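Outer membrane porin F (Pseudomonas aeruginosa, PDB 4RLC) probably forms a channel for small solutes across the bacterial outer membrane, its N-terminal domain being an eight-stranded beta-barrel. Local coordinates at residues V56-S61 with L86-H91; L60-Y65 with H80-S85; G106-N111 with M125-I130; D149-L154 with E164-L169. One frame throughout, in Å; residues are numbered along the deposited sequence. Where two conformers were deposited one is given.

Contact 1 of 4, residues V56-S61 with L86-H91; sequences VELALS and LDAIYH. With C8E ((hydroxyethyloxy)tri(ethyloxy)octane), chain C.
The imidazole of H91 meets the carboxylate of E57 at its edge, nearly in plane, with CE1 3.2 Å from OE1 and the two flat groups 23° apart. On the other surface of the same two strands the Y90 ring offers its rim, CD1, to CG2 of V56 at 4.2 Å. Both pairings belong to one antiparallel ladder in the wall of a beta-barrel, where side chains alternate: E57, A59, D87 and I89 point inward, with the H91 ring beside E57 on that side, while V56, L58, L60, L86, A88 and Y90 form the outer, largely apolar surface. With CG anti to the backbone N (chi1 176°) and the chain extended beyond it, E57 OE1 comes to the ring edge. K135 ties the pair together, making a salt bridge with E57 and a hydrogen bond to H91 NE2, while the carbonyl of D55 takes ND1; the imidazole is thus gripped through both nitrogens. Such a charged cluster would probably polarise the ring. Beneath it, four backbone hydrogen bonds link E57 with I89 and A59 with D87. I89 bridges these rungs, its CD1 packing 3.8 Å from A59 CB. Beyond, the D87 carboxylate holds S85, and a water sits 2.6 Å from its OD2, hydrogen-bonded also to S61 OG.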
# COMPACT_ATOMS: atom_id res chain seq x y z
N VAL A 56 -6.23 7.15 12.59
CA VAL A 56 -6.81 6.31 11.58
C VAL A 56 -6.80 7.03 10.24
O VAL A 56 -7.37 8.14 10.12
CB VAL A 56 -8.25 5.96 11.93
CG1 VAL A 56 -8.86 5.10 10.83
CG2 VAL A 56 -8.27 5.24 13.27
N GLU A 57 -6.21 6.38 9.24
CA GLU A 57 -6.13 6.92 7.92
C GLU A 57 -6.84 5.94 6.95
O GLU A 57 -6.71 4.69 7.08
CB GLU A 57 -4.68 7.06 7.53
CG GLU A 57 -4.39 7.53 6.10
CD GLU A 57 -2.94 7.42 5.67
OE1 GLU A 57 -2.04 6.88 6.38
OE2 GLU A 57 -2.70 7.87 4.48
N LEU A 58 -7.62 6.49 6.02
CA LEU A 58 -8.17 5.74 4.92
C LEU A 58 -7.31 6.08 3.69
O LEU A 58 -7.01 7.24 3.46
CB LEU A 58 -9.62 6.17 4.66
CG LEU A 58 -10.60 5.89 5.78
CD1 LEU A 58 -12.02 6.10 5.26
CD2 LEU A 58 -10.40 4.48 6.31
N ALA A 59 -6.86 5.07 2.94
CA ALA A 59 -5.99 5.34 1.78
C ALA A 59 -6.45 4.52 0.60
O ALA A 59 -6.77 3.31 0.70
CB ALA A 59 -4.52 4.99 2.13
N LEU A 60 -6.41 5.18 -0.53
CA LEU A 60 -6.63 4.61 -1.84
C LEU A 60 -5.27 4.57 -2.56
O LEU A 60 -4.54 5.59 -2.69
CB LEU A 60 -7.63 5.57 -2.60
CG LEU A 60 -7.92 5.18 -4.03
CD1 LEU A 60 -8.68 3.86 -4.10
CD2 LEU A 60 -8.76 6.33 -4.70
N SER A 61 -4.91 3.40 -3.05
CA SER A 61 -3.62 3.16 -3.69
C SER A 61 -3.80 2.59 -5.05
O SER A 61 -4.75 1.82 -5.34
CB SER A 61 -2.83 2.09 -2.85
OG SER A 61 -2.60 2.61 -1.62
N LEU A 86 -7.98 -0.22 -1.25
CA LEU A 86 -8.52 0.67 -0.25
C LEU A 86 -8.20 0.03 1.07
O LEU A 86 -8.67 -1.11 1.38
CB LEU A 86 -10.06 0.86 -0.38
CG LEU A 86 -10.73 1.90 0.55
CD1 LEU A 86 -10.24 3.31 0.32
CD2 LEU A 86 -12.24 1.92 0.32
N ASP A 87 -7.49 0.81 1.90
CA ASP A 87 -7.00 0.27 3.18
C ASP A 87 -7.28 1.24 4.31
O ASP A 87 -7.27 2.45 4.15
CB ASP A 87 -5.49 -0.01 3.13
CG ASP A 87 -5.15 -1.08 2.10
OD1 ASP A 87 -5.17 -2.29 2.44
OD2 ASP A 87 -4.88 -0.68 0.91
N ALA A 88 -7.55 0.67 5.50
CA ALA A 88 -7.58 1.41 6.74
C ALA A 88 -6.32 1.19 7.51
O ALA A 88 -5.94 0.00 7.78
CB ALA A 88 -8.75 0.95 7.56
N ILE A 89 -5.69 2.28 7.96
CA ILE A 89 -4.38 2.19 8.60
C ILE A 89 -4.46 2.82 10.00
O ILE A 89 -4.98 3.93 10.17
CB ILE A 89 -3.37 2.95 7.74
CG1 ILE A 89 -3.26 2.29 6.37
CG2 ILE A 89 -2.02 2.90 8.44
CD1 ILE A 89 -4.13 2.99 5.36
N TYR A 90 -4.09 2.04 11.01
CA TYR A 90 -4.04 2.52 12.34
C TYR A 90 -2.59 2.84 12.69
O TYR A 90 -1.75 1.92 12.66
CB TYR A 90 -4.58 1.45 13.36
CG TYR A 90 -4.49 2.01 14.78
CD1 TYR A 90 -5.40 2.95 15.24
CD2 TYR A 90 -3.43 1.70 15.58
CE1 TYR A 90 -5.29 3.49 16.48
CE2 TYR A 90 -3.28 2.24 16.83
CZ TYR A 90 -4.21 3.11 17.30
OH TYR A 90 -4.00 3.63 18.54
N HIS A 91 -2.33 4.06 13.16
CA HIS A 91 -1.02 4.54 13.52
C HIS A 91 -0.85 4.57 14.99
O HIS A 91 -1.59 5.18 15.74
CB HIS A 91 -0.71 5.93 13.00
CG HIS A 91 -0.72 6.04 11.51
ND1 HIS A 91 -1.88 6.06 10.74
CD2 HIS A 91 0.30 6.22 10.63
CE1 HIS A 91 -1.58 6.24 9.47
NE2 HIS A 91 -0.27 6.33 9.37
C1 C8E C . -6.98 3.59 -10.44
C2 C8E C . -7.44 4.33 -9.21
C3 C8E C . -6.50 5.47 -8.78
C4 C8E C . -6.38 5.44 -7.27
C5 C8E C . -5.56 6.56 -6.65
C6 C8E C . -4.21 6.83 -7.26
C7 C8E C . -3.40 7.68 -6.29
C8 C8E C . -2.05 8.15 -6.82
O9 C8E C . -1.70 9.37 -6.14
C10 C8E C . -0.33 9.60 -5.78
C11 C8E C . 0.47 10.28 -6.89
O12 C8E C . 1.76 10.77 -6.44
C13 C8E C . 2.81 9.79 -6.39
C14 C8E C . 3.35 9.47 -7.78
O15 C8E C . 3.52 8.06 -7.92
C16 C8E C . 4.32 7.65 -9.03
C17 C8E C . 5.13 6.47 -8.57
O18 C8E C . 5.38 5.59 -9.65
O HOH W 1 -4.43 1.63 -0.10

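Contact 2 of 4, residues L60-Y65 with H80-S85; sequences LSYGEY and HGNLTS. With C8E ((hydroxyethyloxy)tri(ethyloxy)octane), chain C; C8E ((hydroxyethyloxy)tri(ethyloxy)octane), chain D.
Y62 and N82 press together at the closely packed part of this antiparallel pairing, on the outer surface of the barrel wall. N82 CB lies 3.2 Å from Y62 OH and is equally near the carbonyl oxygen of G63. A chi1 of 57° puts N82 CG between the backbone N and the carbonyl carbon, 3.5 Å from Y62 OH. Ring and amide planes stand 37° apart. T84 OG1 comes to the other end of the tyrosine, in the plane of the ring and 3.5 Å from CD1. The strands draw close here: the CA atoms of the non-hydrogen-bonded pair E64 and N82 are 4.3 Å apart. On the inner surface Y65 crosses L83 obliquely, its hydroxyl 3.8 Å from L83 CD1 and its ring rim against the backbone of G81 and N82. That hydroxyl is hydrogen-bonded to Y30 across the interior, and the N82 carboxamide oxygen to N111 of the next strand.

The looser part is at E64 and the G81/Y65 end of the pairing. E64 is exposed and gives N82 little more than a distant CG, yet its OE2 accepts from Y62 OH through the anti lone pair. Detergent chains cover L60, Y62 and T84, as lipid probably would. At the far end Y65 N still bonds G81 O in a straight bond, and a water bridges onward, accepting from G81 N and donating to Y65 O at 2.6 Å.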
# COMPACT_ATOMS: atom_id res chain seq x y z
N LEU A 60 -6.41 5.18 -0.53
CA LEU A 60 -6.63 4.61 -1.84
C LEU A 60 -5.27 4.57 -2.56
O LEU A 60 -4.54 5.59 -2.69
CB LEU A 60 -7.63 5.57 -2.60
CG LEU A 60 -7.92 5.18 -4.03
CD1 LEU A 60 -8.68 3.86 -4.10
CD2 LEU A 60 -8.76 6.33 -4.70
N SER A 61 -4.91 3.40 -3.05
CA SER A 61 -3.62 3.16 -3.69
C SER A 61 -3.80 2.59 -5.05
O SER A 61 -4.75 1.82 -5.34
CB SER A 61 -2.83 2.09 -2.85
OG SER A 61 -2.60 2.61 -1.62
N TYR A 62 -2.86 2.89 -5.94
CA TYR A 62 -2.80 2.27 -7.23
C TYR A 62 -1.37 1.92 -7.57
O TYR A 62 -0.51 2.76 -7.43
CB TYR A 62 -3.34 3.19 -8.33
CG TYR A 62 -3.24 2.58 -9.71
CD1 TYR A 62 -4.10 1.56 -10.09
CD2 TYR A 62 -2.27 3.00 -10.64
CE1 TYR A 62 -4.03 0.98 -11.35
CE2 TYR A 62 -2.16 2.39 -11.87
CZ TYR A 62 -3.07 1.43 -12.24
OH TYR A 62 -2.98 0.83 -13.46
N GLY A 63 -1.14 0.75 -8.13
CA GLY A 63 0.21 0.31 -8.46
C GLY A 63 0.21 -0.54 -9.71
O GLY A 63 -0.84 -1.15 -10.06
N GLU A 64 1.33 -0.54 -10.41
CA GLU A 64 1.54 -1.36 -11.59
C GLU A 64 2.66 -2.37 -11.33
O GLU A 64 3.67 -2.01 -10.73
CB GLU A 64 1.87 -0.47 -12.82
CG GLU A 64 0.57 0.25 -13.24
CD GLU A 64 0.65 1.12 -14.51
OE1 GLU A 64 1.78 1.25 -15.05
OE2 GLU A 64 -0.44 1.70 -14.92
N TYR A 65 2.47 -3.58 -11.87
CA TYR A 65 3.45 -4.65 -11.73
C TYR A 65 4.54 -4.51 -12.81
O TYR A 65 4.22 -4.25 -13.98
CB TYR A 65 2.76 -5.99 -11.83
CG TYR A 65 1.90 -6.35 -10.67
CD1 TYR A 65 2.46 -6.75 -9.47
CD2 TYR A 65 0.52 -6.33 -10.77
CE1 TYR A 65 1.67 -7.10 -8.38
CE2 TYR A 65 -0.28 -6.67 -9.69
CZ TYR A 65 0.29 -7.08 -8.49
OH TYR A 65 -0.50 -7.41 -7.38
N HIS A 80 1.73 -8.20 -17.15
CA HIS A 80 1.39 -6.80 -17.03
C HIS A 80 0.23 -6.79 -16.07
O HIS A 80 -0.57 -7.73 -16.03
CB HIS A 80 0.92 -6.24 -18.36
CG HIS A 80 2.01 -5.62 -19.19
ND1 HIS A 80 2.76 -6.35 -20.09
CD2 HIS A 80 2.46 -4.34 -19.28
CE1 HIS A 80 3.63 -5.55 -20.68
NE2 HIS A 80 3.47 -4.32 -20.21
N GLY A 81 0.14 -5.76 -15.27
CA GLY A 81 -1.09 -5.56 -14.57
C GLY A 81 -1.02 -4.53 -13.50
O GLY A 81 -0.05 -3.74 -13.41
N ASN A 82 -2.05 -4.52 -12.69
CA ASN A 82 -2.17 -3.44 -11.72
C ASN A 82 -2.98 -3.88 -10.53
O ASN A 82 -3.60 -4.97 -10.54
CB ASN A 82 -2.75 -2.19 -12.36
CG ASN A 82 -4.08 -2.45 -13.00
OD1 ASN A 82 -5.04 -2.81 -12.33
ND2 ASN A 82 -4.12 -2.41 -14.33
N LEU A 83 -2.87 -3.09 -9.49
CA LEU A 83 -3.53 -3.36 -8.23
C LEU A 83 -4.10 -2.07 -7.66
O LEU A 83 -3.33 -1.09 -7.45
CB LEU A 83 -2.52 -3.99 -7.27
CG LEU A 83 -3.01 -4.45 -5.90
CD1 LEU A 83 -3.70 -5.76 -6.12
CD2 LEU A 83 -1.87 -4.68 -4.92
N THR A 84 -5.39 -2.04 -7.35
CA THR A 84 -6.02 -0.89 -6.74
C THR A 84 -6.47 -1.28 -5.37
O THR A 84 -7.12 -2.32 -5.24
CB THR A 84 -7.21 -0.48 -7.56
OG1 THR A 84 -6.81 -0.36 -8.95
CG2 THR A 84 -7.81 0.79 -6.99
N SER A 85 -6.21 -0.48 -4.35
CA SER A 85 -6.49 -0.94 -3.01
C SER A 85 -7.08 0.16 -2.14
O SER A 85 -6.79 1.35 -2.32
CB SER A 85 -5.16 -1.40 -2.42
OG SER A 85 -5.33 -1.97 -1.18
C1 C8E C . -6.98 3.59 -10.44
C2 C8E C . -7.44 4.33 -9.21
C3 C8E C . -6.50 5.47 -8.78
C4 C8E C . -6.38 5.44 -7.27
C5 C8E C . -5.56 6.56 -6.65
C6 C8E C . -4.21 6.83 -7.26
C7 C8E C . -3.40 7.68 -6.29
C8 C8E C . -2.05 8.15 -6.82
O9 C8E C . -1.70 9.37 -6.14
C10 C8E C . -0.33 9.60 -5.78
C11 C8E C . 0.47 10.28 -6.89
O12 C8E C . 1.76 10.77 -6.44
C13 C8E C . 2.81 9.79 -6.39
C14 C8E C . 3.35 9.47 -7.78
O15 C8E C . 3.52 8.06 -7.92
C16 C8E C . 4.32 7.65 -9.03
C17 C8E C . 5.13 6.47 -8.57
O18 C8E C . 5.38 5.59 -9.65
C1 C8E D . -13.07 7.24 -3.97
C2 C8E D . -13.29 5.75 -4.18
C3 C8E D . -13.51 5.41 -5.65
C4 C8E D . -12.22 4.97 -6.34
C5 C8E D . -12.24 3.49 -6.73
C6 C8E D . -12.07 2.56 -5.52
C7 C8E D . -12.36 1.10 -5.86
C8 C8E D . -11.14 0.20 -5.70
O9 C8E D . -11.08 -0.34 -4.39
C10 C8E D . -10.47 -1.64 -4.28
C11 C8E D . -11.42 -2.71 -3.74
O12 C8E D . -12.06 -3.41 -4.79
C13 C8E D . -12.52 -4.72 -4.47
C14 C8E D . -13.34 -5.30 -5.63
O HOH W 2 2.28 -3.79 -15.69

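Contact 3 of 4, residues G106-N111 with M125-I130; sequences GLAHQN and MTMANI. With C8E ((hydroxyethyloxy)tri(ethyloxy)octane), chain D.
Six backbone hydrogen bonds pair G106 with N129, A108 with M127 and Q110 with M125, in a strongly twisted antiparallel hairpin ladder whose segment axes run at 142°. Within the barrel, A108 CB rests against the N129 carboxamide, 3.7 Å from both OD1 and ND2. ND2 donates to D87 of strand 80-91, whereas OD1 is buried without a partner in the model. G106, having no side chain, lies beside that amide, and N129 CB comes 3.7 Å from its carbonyl oxygen. M127 turns at chi3 (-42°), bringing its CE toward A108 CB and to 4.2 Å from Q110 OE1. Outside, H109 and T126 cross at about a right angle. T126 OG1 lies in the imidazole plane at the ring edge, 3.8 Å from ND1, with M125 N over one face; ND1 is likewise buried and partnerless. Detergent covers this pair, its C14 lying 3.2 Å from T126 OG1. The hairpin continues the barrel wall on both flanks: L107, H109 and N111 bond the backbone of strand 80-91, A128 and I130 that of strand 142-153, and inside the barrel M127 packs against L83 and Q151.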
# COMPACT_ATOMS: atom_id res chain seq x y z
N GLY A 106 -7.36 -4.12 4.43
CA GLY A 106 -8.14 -3.53 3.34
C GLY A 106 -8.48 -4.57 2.30
O GLY A 106 -8.32 -5.78 2.49
N LEU A 107 -9.03 -4.08 1.20
CA LEU A 107 -9.41 -4.89 0.11
C LEU A 107 -8.74 -4.34 -1.16
O LEU A 107 -8.56 -3.11 -1.30
CB LEU A 107 -10.91 -4.76 -0.08
CG LEU A 107 -11.78 -5.45 0.98
CD1 LEU A 107 -13.24 -5.10 0.65
CD2 LEU A 107 -11.55 -6.94 1.00
N ALA A 108 -8.40 -5.25 -2.07
CA ALA A 108 -7.73 -4.91 -3.28
C ALA A 108 -8.35 -5.59 -4.47
O ALA A 108 -8.96 -6.65 -4.37
CB ALA A 108 -6.21 -5.26 -3.23
N HIS A 109 -8.19 -4.97 -5.62
CA HIS A 109 -8.59 -5.56 -6.86
C HIS A 109 -7.39 -5.59 -7.79
O HIS A 109 -6.71 -4.54 -8.01
CB HIS A 109 -9.75 -4.72 -7.47
CG HIS A 109 -10.30 -5.26 -8.74
ND1 HIS A 109 -11.28 -6.23 -8.79
CD2 HIS A 109 -9.97 -4.99 -10.02
CE1 HIS A 109 -11.54 -6.53 -10.05
NE2 HIS A 109 -10.76 -5.78 -10.82
N GLN A 110 -7.09 -6.78 -8.31
CA GLN A 110 -5.92 -6.99 -9.14
C GLN A 110 -6.38 -7.29 -10.56
O GLN A 110 -7.38 -8.03 -10.77
CB GLN A 110 -5.13 -8.18 -8.51
CG GLN A 110 -3.84 -8.55 -9.17
CD GLN A 110 -3.21 -9.79 -8.56
OE1 GLN A 110 -2.22 -9.73 -7.85
NE2 GLN A 110 -3.79 -10.90 -8.83
N ASN A 111 -5.73 -6.69 -11.54
CA ASN A 111 -6.00 -6.99 -12.95
C ASN A 111 -4.69 -7.40 -13.55
O ASN A 111 -3.73 -6.60 -13.52
CB ASN A 111 -6.48 -5.77 -13.74
CG ASN A 111 -7.78 -5.24 -13.32
OD1 ASN A 111 -8.82 -5.86 -13.51
ND2 ASN A 111 -7.76 -4.06 -12.78
N MET A 125 -9.20 -10.10 -9.96
CA MET A 125 -9.42 -10.82 -8.72
C MET A 125 -9.55 -9.83 -7.56
O MET A 125 -8.88 -8.80 -7.58
CB MET A 125 -8.24 -11.72 -8.54
CG MET A 125 -8.25 -12.56 -7.34
SD MET A 125 -6.73 -13.53 -7.19
CE MET A 125 -7.41 -14.77 -6.10
N THR A 126 -10.39 -10.14 -6.59
CA THR A 126 -10.48 -9.33 -5.35
C THR A 126 -9.74 -10.06 -4.25
O THR A 126 -9.88 -11.26 -4.14
CB THR A 126 -11.96 -9.13 -4.95
OG1 THR A 126 -12.60 -8.40 -6.00
CG2 THR A 126 -12.09 -8.37 -3.62
N MET A 127 -8.93 -9.36 -3.42
CA MET A 127 -8.14 -10.03 -2.38
C MET A 127 -8.24 -9.17 -1.10
O MET A 127 -8.65 -8.02 -1.14
CB MET A 127 -6.70 -10.13 -2.85
CG MET A 127 -6.55 -10.94 -4.12
SD MET A 127 -4.83 -10.87 -4.64
CE MET A 127 -4.44 -9.16 -4.35
N ALA A 128 -7.95 -9.80 0.03
CA ALA A 128 -7.91 -9.10 1.30
C ALA A 128 -6.48 -8.77 1.57
O ALA A 128 -5.59 -9.60 1.26
CB ALA A 128 -8.44 -9.99 2.40
N ASN A 129 -6.25 -7.65 2.24
CA ASN A 129 -4.90 -7.18 2.56
C ASN A 129 -4.71 -7.08 4.02
O ASN A 129 -5.58 -6.62 4.69
CB ASN A 129 -4.65 -5.74 2.07
CG ASN A 129 -4.82 -5.58 0.63
OD1 ASN A 129 -4.60 -6.53 -0.14
ND2 ASN A 129 -5.22 -4.38 0.21
N ILE A 130 -3.54 -7.49 4.55
CA ILE A 130 -3.20 -7.11 5.87
C ILE A 130 -1.75 -6.62 5.80
O ILE A 130 -0.96 -7.08 4.97
CB ILE A 130 -3.37 -8.32 6.85
CG1 ILE A 130 -3.05 -7.91 8.26
CG2 ILE A 130 -2.51 -9.49 6.43
CD1 ILE A 130 -3.99 -8.50 9.26
C1 C8E D . -13.07 7.24 -3.97
C2 C8E D . -13.29 5.75 -4.18
C3 C8E D . -13.51 5.41 -5.65
C4 C8E D . -12.22 4.97 -6.34
C5 C8E D . -12.24 3.49 -6.73
C6 C8E D . -12.07 2.56 -5.52
C7 C8E D . -12.36 1.10 -5.86
C8 C8E D . -11.14 0.20 -5.70
O9 C8E D . -11.08 -0.34 -4.39
C10 C8E D . -10.47 -1.64 -4.28
C11 C8E D . -11.42 -2.71 -3.74
O12 C8E D . -12.06 -3.41 -4.79
C13 C8E D . -12.52 -4.72 -4.47
C14 C8E D . -13.34 -5.30 -5.63

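Contact 4 of 4, residues D149-L154 with E164-L169; sequences DGQYGL and EWMAGL. With C8E ((hydroxyethyloxy)tri(ethyloxy)octane), chain E.
W165 lays its indole flat over G150, whose CA sits 3.5 Å from the centroid of the six-membered ring and 18° off its normal, a CH-pi contact at a non-hydrogen-bonded pair. This aromatic-over-glycine pairing lets the ring lie tight against the opposite strand. NE1 donates to Y152 OH at 3.1 Å, with the hydroxyl in the indole plane and the N-H...O angle 146°; the tyrosine ring stands almost perpendicular to the indole. Face and edge of W165 are therefore both held, consistent with the aromatic girdle of outer-membrane barrels. Rungs from D149 to M166 and from Q151 to E164 frame the glycine. On the inner surface Q151 NE2 lies 3.8 Å from M166 SD and donates to Y30 OH, while M166 CG packs 4.0 Å from D149 CB. Farther out, D149 OD2 makes a salt bridge with K28 and is hydrogen-bonded to a water at 2.7 Å. The hairpin sits where the barrel closes: G150 and Y152 bond the backbone of strand 120-137, whereas W165 and A167 bond F31, just beyond strand 21-30, and R29 within it, joining the last strand to the first.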
# COMPACT_ATOMS: atom_id res chain seq x y z
N ASP A 149 3.39 -6.36 3.58
CA ASP A 149 2.00 -6.49 3.26
C ASP A 149 1.75 -7.93 2.80
O ASP A 149 2.51 -8.43 2.00
CB ASP A 149 1.58 -5.53 2.13
CG ASP A 149 1.68 -4.05 2.51
OD1 ASP A 149 0.79 -3.60 3.26
OD2 ASP A 149 2.61 -3.30 2.02
N GLY A 150 0.66 -8.55 3.27
CA GLY A 150 0.14 -9.86 2.75
C GLY A 150 -1.18 -9.67 1.99
O GLY A 150 -2.11 -8.95 2.47
N GLN A 151 -1.29 -10.33 0.84
CA GLN A 151 -2.51 -10.34 0.09
C GLN A 151 -3.01 -11.76 0.01
O GLN A 151 -2.22 -12.70 -0.20
CB GLN A 151 -2.30 -9.81 -1.31
CG GLN A 151 -1.65 -8.45 -1.39
CD GLN A 151 -1.20 -8.18 -2.81
OE1 GLN A 151 -1.91 -7.57 -3.58
NE2 GLN A 151 -0.03 -8.71 -3.17
N TYR A 152 -4.28 -11.90 0.30
CA TYR A 152 -4.92 -13.21 0.41
C TYR A 152 -6.05 -13.35 -0.57
O TYR A 152 -6.93 -12.52 -0.63
CB TYR A 152 -5.44 -13.44 1.83
CG TYR A 152 -4.32 -13.69 2.75
CD1 TYR A 152 -3.65 -12.61 3.39
CD2 TYR A 152 -3.89 -14.98 2.98
CE1 TYR A 152 -2.57 -12.85 4.21
CE2 TYR A 152 -2.78 -15.23 3.78
CZ TYR A 152 -2.16 -14.15 4.42
OH TYR A 152 -1.08 -14.42 5.21
N GLY A 153 -6.00 -14.43 -1.34
CA GLY A 153 -7.15 -14.92 -2.12
C GLY A 153 -8.33 -15.29 -1.29
O GLY A 153 -8.21 -15.68 -0.14
N LEU A 154 -9.53 -15.09 -1.88
CA LEU A 154 -10.79 -15.24 -1.15
C LEU A 154 -11.64 -16.43 -1.63
O LEU A 154 -12.74 -16.63 -1.17
CB LEU A 154 -11.58 -13.96 -1.29
CG LEU A 154 -10.87 -12.75 -0.69
CD1 LEU A 154 -11.62 -11.46 -1.00
CD2 LEU A 154 -10.53 -12.97 0.78
N GLU A 164 0.25 -13.95 -0.49
CA GLU A 164 1.41 -13.47 -1.26
C GLU A 164 1.94 -12.26 -0.47
O GLU A 164 1.17 -11.33 -0.26
CB GLU A 164 1.00 -12.97 -2.65
CG GLU A 164 0.01 -13.78 -3.51
CD GLU A 164 -0.77 -12.91 -4.53
OE1 GLU A 164 -0.71 -11.65 -4.45
OE2 GLU A 164 -1.44 -13.46 -5.43
N TRP A 165 3.20 -12.27 -0.06
CA TRP A 165 3.73 -11.19 0.79
C TRP A 165 4.82 -10.38 0.14
O TRP A 165 5.63 -10.89 -0.61
CB TRP A 165 4.24 -11.71 2.09
CG TRP A 165 3.16 -12.07 3.04
CD1 TRP A 165 2.39 -13.22 3.00
CD2 TRP A 165 2.77 -11.39 4.23
NE1 TRP A 165 1.50 -13.21 4.00
CE2 TRP A 165 1.72 -12.14 4.81
CE3 TRP A 165 3.17 -10.20 4.85
CZ2 TRP A 165 1.09 -11.75 6.00
CZ3 TRP A 165 2.52 -9.79 6.01
CH2 TRP A 165 1.50 -10.56 6.58
N MET A 166 4.81 -9.09 0.47
CA MET A 166 5.74 -8.18 -0.14
C MET A 166 6.36 -7.28 0.92
O MET A 166 5.77 -6.95 1.95
CB MET A 166 5.05 -7.35 -1.26
CG MET A 166 3.66 -6.98 -1.00
SD MET A 166 2.76 -6.20 -2.37
CE MET A 166 3.44 -6.70 -3.88
N ALA A 167 7.58 -6.87 0.63
CA ALA A 167 8.25 -5.86 1.42
C ALA A 167 8.44 -4.62 0.57
O ALA A 167 8.70 -4.70 -0.60
CB ALA A 167 9.63 -6.32 1.80
N GLY A 168 8.41 -3.48 1.22
CA GLY A 168 8.42 -2.25 0.42
C GLY A 168 8.91 -1.06 1.14
O GLY A 168 9.06 -1.05 2.37
N LEU A 169 9.03 0.05 0.37
CA LEU A 169 9.45 1.31 0.89
C LEU A 169 8.49 2.35 0.23
O LEU A 169 7.85 2.07 -0.76
CB LEU A 169 10.86 1.70 0.45
CG LEU A 169 11.99 0.93 1.12
CD1 LEU A 169 13.32 1.33 0.48
CD2 LEU A 169 12.07 1.27 2.55
O12 C8E E . 12.69 -2.82 2.75
C13 C8E E . 13.58 -3.37 1.78
C14 C8E E . 13.42 -2.73 0.41
O15 C8E E . 12.14 -3.02 -0.16
C16 C8E E . 12.15 -3.32 -1.53
C17 C8E E . 11.48 -2.23 -2.33
O18 C8E E . 11.90 -2.41 -3.67
C19 C8E E . 10.92 -2.28 -4.65
C20 C8E E . 11.53 -2.42 -6.00
O21 C8E E . 12.61 -3.36 -6.02
O HOH W 3 5.16 -3.97 1.45

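From the N terminus, strand 56-66 enters first and meets strand 80-91 twice. Contact 2 closes the inner loop, whose tip is partly unmodelled, and contact 1 closes the wider one around it, the two sharing L60 and S61. Contact 3 then closes the 98-115/120-137 hairpin, and contact 4 the last one, so these follow in series and none cross. Backbone bonds stitch them laterally: L86 to L107 and N82 to N111 join contacts 1 and 2 to contact 3, and A128 and I130 join contact 3 to contact 4. Within the barrel, L83 touches Q151 from across the lumen. Together they cover six of eight strands.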